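Local coordinates for protein extracellular ligand-binding receptor (PDB 4F06) that binds p-hydroxybenzoic acid and, as the solute-binding protein of an ABC transporter, probably helps import aromatic compounds derived from lignin, at residues 21-26 against 278-283; 113-118 against 310-315. All coordinates share one frame; numbering follows the deposited sequence. Where two conformers were deposited one is given.

Contact 1. Residues 21-26 against 278-283; sequences FGKNYK and LDEVTM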
loop_
_atom_site.group_PDB
_atom_site.type_symbol
_atom_site.label_atom_id
_atom_site.label_comp_id
_atom_site.label_asym_id
_atom_site.label_seq_id
_atom_site.Cartn_x
_atom_site.Cartn_y
_atom_site.Cartn_z
ATOM N N PHE A 21 -1.972 5.898 9.173
ATOM C CA PHE A 21 -1.361 5.709 7.853
ATOM C C PHE A 21 -0.695 6.966 7.329
ATOM O O PHE A 21 0.350 6.873 6.634
ATOM C CB PHE A 21 -2.358 5.119 6.868
ATOM C CG PHE A 21 -2.841 3.796 7.368
ATOM C CD1 PHE A 21 -2.018 2.669 7.242
ATOM C CD2 PHE A 21 -4.058 3.688 8.076
ATOM C CE1 PHE A 21 -2.420 1.455 7.799
ATOM C CE2 PHE A 21 -4.444 2.455 8.633
ATOM C CZ PHE A 21 -3.616 1.352 8.493
ATOM N N GLY A 22 -1.263 8.139 7.603
ATOM C CA GLY A 22 -0.599 9.393 7.228
ATOM C C GLY A 22 0.538 9.732 8.164
ATOM O O GLY A 22 1.602 10.225 7.716
ATOM N N LYS A 23 0.356 9.470 9.462
ATOM C CA LYS A 23 1.470 9.620 10.401
ATOM C C LYS A 23 2.666 8.779 9.922
ATOM O O LYS A 23 3.812 9.218 10.040
ATOM C CB LYS A 23 1.068 9.169 11.807
ATOM C CG LYS A 23 2.133 9.334 12.884
ATOM C CD LYS A 23 1.634 8.827 14.255
ATOM C CE LYS A 23 2.631 8.992 15.383
ATOM N NZ LYS A 23 1.974 8.575 16.651
ATOM N N ASN A 24 2.399 7.588 9.392
ATOM C CA ASN A 24 3.482 6.750 8.865
ATOM C C ASN A 24 4.205 7.348 7.665
ATOM O O ASN A 24 5.372 7.079 7.483
ATOM C CB ASN A 24 2.984 5.352 8.531
ATOM C CG ASN A 24 3.200 4.349 9.652
ATOM O OD1 ASN A 24 4.207 3.626 9.673
ATOM N ND2 ASN A 24 2.312 4.338 10.636
ATOM N N TYR A 25 3.523 8.170 6.841
ATOM C CA TYR A 25 4.290 8.876 5.775
ATOM C C TYR A 25 5.337 9.788 6.443
ATOM O O TYR A 25 6.507 9.795 6.029
ATOM C CB TYR A 25 3.393 9.787 4.933
ATOM C CG TYR A 25 2.435 9.107 3.995
ATOM C CD1 TYR A 25 2.613 7.807 3.512
ATOM C CD2 TYR A 25 1.309 9.849 3.545
ATOM C CE1 TYR A 25 1.714 7.277 2.591
ATOM C CE2 TYR A 25 0.434 9.318 2.618
ATOM C CZ TYR A 25 0.612 8.019 2.192
ATOM O OH TYR A 25 -0.256 7.459 1.253
ATOM N N LYS A 26 4.944 10.548 7.463
ATOM C CA LYS A 26 5.865 11.414 8.196
ATOM C C LYS A 26 6.959 10.598 8.871
ATOM O O LYS A 26 8.140 10.999 8.847
ATOM C CB LYS A 26 5.086 12.210 9.246
ATOM C CG LYS A 26 5.948 13.257 9.936
ATOM C CD LYS A 26 5.108 14.093 10.888
ATOM C CE LYS A 26 4.260 15.110 10.136
ATOM N NZ LYS A 26 3.574 16.070 11.019
ATOM N N LEU A 278 7.897 1.280 17.225
ATOM C CA LEU A 278 7.789 0.055 16.354
ATOM C C LEU A 278 6.373 -0.474 16.192
ATOM O O LEU A 278 6.025 -0.893 15.110
ATOM C CB LEU A 278 8.596 -1.163 16.843
ATOM C CG LEU A 278 10.091 -1.331 16.802
ATOM C CD1 LEU A 278 10.492 -2.731 17.243
ATOM C CD2 LEU A 278 10.620 -1.050 15.418
ATOM N N ASP A 279 5.550 -0.439 17.252
ATOM C CA ASP A 279 4.210 -1.020 17.152
ATOM C C ASP A 279 3.246 -0.099 16.432
ATOM O O ASP A 279 2.072 -0.434 16.343
ATOM C CB ASP A 279 3.635 -1.394 18.519
ATOM C CG ASP A 279 3.441 -0.192 19.458
ATOM O OD1 ASP A 279 3.519 0.980 19.058
ATOM O OD2 ASP A 279 3.181 -0.412 20.641
ATOM N N GLU A 280 3.749 1.034 15.894
ATOM C CA GLU A 280 2.907 1.896 15.069
ATOM C C GLU A 280 3.316 1.834 13.623
ATOM O O GLU A 280 2.686 2.471 12.782
ATOM C CB GLU A 280 2.974 3.338 15.573
ATOM C CG GLU A 280 2.414 3.479 16.987
ATOM C CD GLU A 280 2.005 4.902 17.371
ATOM O OE1 GLU A 280 2.479 5.896 16.747
ATOM O OE2 GLU A 280 1.200 5.029 18.327
ATOM N N VAL A 281 4.374 1.080 13.287
ATOM C CA VAL A 281 4.894 1.062 11.910
ATOM C C VAL A 281 4.006 0.237 10.971
ATOM O O VAL A 281 3.638 -0.891 11.289
ATOM C CB VAL A 281 6.344 0.524 11.907
ATOM C CG1 VAL A 281 6.866 0.374 10.486
ATOM C CG2 VAL A 281 7.233 1.472 12.680
ATOM N N THR A 282 3.696 0.818 9.815
ATOM C CA THR A 282 2.808 0.222 8.788
ATOM C C THR A 282 3.541 0.295 7.411
ATOM O O THR A 282 4.578 1.006 7.265
ATOM C CB THR A 282 1.422 1.026 8.616
ATOM O OG1 THR A 282 1.722 2.340 8.067
ATOM C CG2 THR A 282 0.690 1.232 9.889
HETATM N N MSE A 283 2.925 -0.324 6.408
HETATM C CA MSE A 283 3.497 -0.304 5.057
HETATM C C MSE A 283 3.652 1.086 4.470
HETATM O O MSE A 283 4.548 1.289 3.624
HETATM C CB MSE A 283 2.602 -1.167 4.130
HETATM C CG MSE A 283 1.296 -0.508 3.652
HETATM SE SE MSE A 283 0.005 -0.082 5.078
HETATM C CE MSE A 283 -1.540 0.203 3.955
#
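The loop that leads into helix 283-301, with T282 at the N-cap, is held against helix 19-36 chiefly by the amide of N24, which bonds to the backbone on both sides of V281. N24 ND2 donates to E280 O at 2.9 Å, nearly straight with an N-H...O angle of 175°, and the acceptor lies in the plane of the amide. In return T282 N reaches N24 OD1, also at 2.9 Å, but from above the carbonyl plane. One side chain thus satisfies a C=O and an N-H two residues apart, much as a neighbouring strand would, and probably helps set the path of the chain into the helix. A further bond from N24 ND2 to L20 O steadies the amide from its own helix. T282 OG1 comes within 3.0 Å of N24 CG without bonding to the amide; it caps the new helix and has T284 OG1 as a partner. Beyond the asparagine, the contact runs out to solvent on one side and in to the ligand on the other. On the outer side K23, its chain fully extended, brings NZ to 2.7 Å from E280 OE1, a salt bridge made on the syn lone pair of the carboxylate. Inward, this helix start belongs to the cleft of a leucine-binding-protein-type receptor: M283, a selenomethionine here, touches the bound p-hydroxybenzoic acid. Its chain bends at chi2 (-64°), and SE stands 4.0 Å from F21 CE1 in a Met-aromatic contact oblique to the ring. The side chains of F21 and T282 cross at about a right angle, T282 CG2 lying 3.8 Å from F21 CE1; the F21 ring also meets the ring of the pocket residue Y80.

Contact 2. Residues 113-118 against 310-315; sequences SPYIVR and KAIAAV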
loop_
_atom_site.group_PDB
_atom_site.type_symbol
_atom_site.label_atom_id
_atom_site.label_comp_id
_atom_site.label_asym_id
_atom_site.label_seq_id
_atom_site.Cartn_x
_atom_site.Cartn_y
_atom_site.Cartn_z
ATOM N N SER A 113 -1.190 10.124 -15.693
ATOM C CA SER A 113 -0.284 11.243 -15.903
ATOM C C SER A 113 1.072 10.679 -16.228
ATOM O O SER A 113 1.470 9.710 -15.596
ATOM C CB SER A 113 -0.118 12.059 -14.615
ATOM O OG SER A 113 0.822 13.109 -14.793
ATOM N N PRO A 114 1.866 11.333 -17.088
ATOM C CA PRO A 114 3.244 10.895 -17.310
ATOM C C PRO A 114 4.140 11.163 -16.093
ATOM O O PRO A 114 5.229 10.613 -16.010
ATOM C CB PRO A 114 3.727 11.760 -18.495
ATOM C CG PRO A 114 2.868 13.003 -18.405
ATOM C CD PRO A 114 1.498 12.466 -17.969
ATOM N N TYR A 115 3.667 11.971 -15.145
ATOM C CA TYR A 115 4.527 12.441 -14.051
ATOM C C TYR A 115 4.210 11.775 -12.717
ATOM O O TYR A 115 4.570 12.298 -11.681
ATOM C CB TYR A 115 4.452 13.972 -13.916
ATOM C CG TYR A 115 4.916 14.769 -15.107
ATOM C CD1 TYR A 115 5.813 14.269 -16.066
ATOM C CD2 TYR A 115 4.470 16.080 -15.253
ATOM C CE1 TYR A 115 6.224 15.045 -17.150
ATOM C CE2 TYR A 115 4.923 16.871 -16.281
ATOM C CZ TYR A 115 5.770 16.349 -17.246
ATOM O OH TYR A 115 6.223 17.166 -18.261
ATOM N N ILE A 116 3.576 10.608 -12.748
ATOM C CA ILE A 116 3.354 9.844 -11.541
ATOM C C ILE A 116 4.377 8.687 -11.464
ATOM O O ILE A 116 4.658 8.002 -12.469
ATOM C CB ILE A 116 1.933 9.219 -11.556
ATOM C CG1 ILE A 116 0.913 10.308 -11.369
ATOM C CG2 ILE A 116 1.806 8.156 -10.450
ATOM C CD1 ILE A 116 -0.504 9.866 -11.630
ATOM N N VAL A 117 4.952 8.494 -10.276
ATOM C CA VAL A 117 5.696 7.267 -9.976
ATOM C C VAL A 117 5.185 6.717 -8.671
ATOM O O VAL A 117 4.822 7.502 -7.805
ATOM C CB VAL A 117 7.226 7.529 -9.980
ATOM C CG1 VAL A 117 7.611 8.580 -8.931
ATOM C CG2 VAL A 117 8.052 6.243 -9.836
ATOM N N ARG A 118 5.102 5.393 -8.533
ATOM C CA ARG A 118 4.455 4.807 -7.350
ATOM C C ARG A 118 5.439 3.910 -6.612
ATOM O O ARG A 118 6.029 3.009 -7.210
ATOM C CB ARG A 118 3.189 4.022 -7.775
ATOM C CG ARG A 118 2.546 3.276 -6.611
ATOM C CD ARG A 118 1.078 2.963 -6.866
ATOM N NE ARG A 118 0.865 2.377 -8.194
ATOM C CZ ARG A 118 -0.351 2.302 -8.763
ATOM N NH1 ARG A 118 -1.432 2.733 -8.059
ATOM N NH2 ARG A 118 -0.496 1.822 -9.995
ATOM N N LYS A 310 12.755 15.591 -17.026
ATOM C CA LYS A 310 14.088 15.105 -16.646
ATOM C C LYS A 310 13.979 14.334 -15.318
ATOM O O LYS A 310 14.608 13.287 -15.140
ATOM C CB LYS A 310 15.044 16.290 -16.509
ATOM C CG LYS A 310 16.478 15.861 -16.242
ATOM C CD LYS A 310 17.485 17.003 -16.351
ATOM C CE LYS A 310 17.501 17.679 -17.698
ATOM N NZ LYS A 310 18.553 18.726 -17.630
ATOM N N ALA A 311 13.147 14.818 -14.385
ATOM C CA ALA A 311 13.000 14.160 -13.084
ATOM C C ALA A 311 12.442 12.742 -13.267
ATOM O O ALA A 311 12.982 11.764 -12.713
ATOM C CB ALA A 311 12.049 14.971 -12.194
ATOM N N ILE A 312 11.371 12.603 -14.049
ATOM C CA ILE A 312 10.764 11.284 -14.239
ATOM C C ILE A 312 11.729 10.382 -15.000
ATOM O O ILE A 312 11.808 9.174 -14.684
ATOM C CB ILE A 312 9.399 11.421 -14.928
ATOM C CG1 ILE A 312 8.403 12.025 -13.959
ATOM C CG2 ILE A 312 8.929 10.117 -15.557
ATOM C CD1 ILE A 312 7.914 11.054 -12.870
ATOM N N ALA A 313 12.452 10.905 -16.001
ATOM C CA ALA A 313 13.375 10.058 -16.745
ATOM C C ALA A 313 14.448 9.499 -15.807
ATOM O O ALA A 313 14.917 8.377 -16.016
ATOM C CB ALA A 313 13.998 10.858 -17.867
ATOM N N ALA A 314 14.836 10.279 -14.794
ATOM C CA ALA A 314 15.904 9.847 -13.904
ATOM C C ALA A 314 15.506 8.690 -13.000
ATOM O O ALA A 314 16.372 7.922 -12.596
ATOM C CB ALA A 314 16.315 11.032 -13.040
ATOM N N VAL A 315 14.218 8.576 -12.653
ATOM C CA VAL A 315 13.806 7.476 -11.767
ATOM C C VAL A 315 13.369 6.230 -12.509
ATOM O O VAL A 315 13.411 5.151 -11.939
ATOM C CB VAL A 315 12.765 7.891 -10.723
ATOM C CG1 VAL A 315 13.355 9.018 -9.859
ATOM C CG2 VAL A 315 11.450 8.283 -11.390
#
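I312 reaches from helix 308-315 to the backbone around Y115, just ahead of strand 116-118. Its CB points toward that segment and splits into two arms. The short arm, CG2, lies anti to the backbone N and ends 3.8 Å from P114 O. The longer arm begins with CG1, anti to the carbonyl carbon (chi1 -71°), which comes against Y115 at two places: it is 3.9 Å from Y115 CA and 4.0 Å from Y115 CD1, oblique to the ring. At the tip, CD1 rests 3.8 Å from both Y115 C and Y115 O. The isoleucine therefore packs largely against main chain, its side chain crossing that of Y115 at about a right angle, and no hydrogen bond joins the two segments. What it packs on is a type I turn from S113 to I116, pinned by an ST turn in which Y115 N donates to S113 OG at 3.1 Å. P114 CG lies over one face of the Y115 ring, toward the rim, while Y115 OH bonds to D309, so the tyrosine is tied back to the start of the same helix. One helical turn after I312, V315 extends the apolar seam, its CG2 4.3 Å from V117 CG2 in the V117 conformer given here, one of two deposited. Side chains alternate along strand 116-118: V117 points to helix 308-315 and also touches L294 of helix 283-301, whereas I116 turns away to helix 92-95 and to strand 99-101. Strand 116-118, outermost in its six-stranded sheet, is thus packed between helix 308-315 with helix 283-301 and helix 92-95.

From the N terminus, the chain passes 21-26 on its first helix, builds the remaining strands of the six-stranded sheet, and reaches 113-118 at that sheet's outermost strand. It then lays down the parallel strands of the second sheet before returning at 278-283, where contact 1 closes a loop of 251 intervening residues. Helix 283-301 follows at once and leads on to 310-315, where contact 2 closes a loop of 191. The segments alternate, so the two loops cross. The centres of the two contacts lie about 25 Å apart and the contacts do not touch, but helix 283-301 touches side chains of both, and both fasten the returning chain to the lobe of the six-stranded sheet.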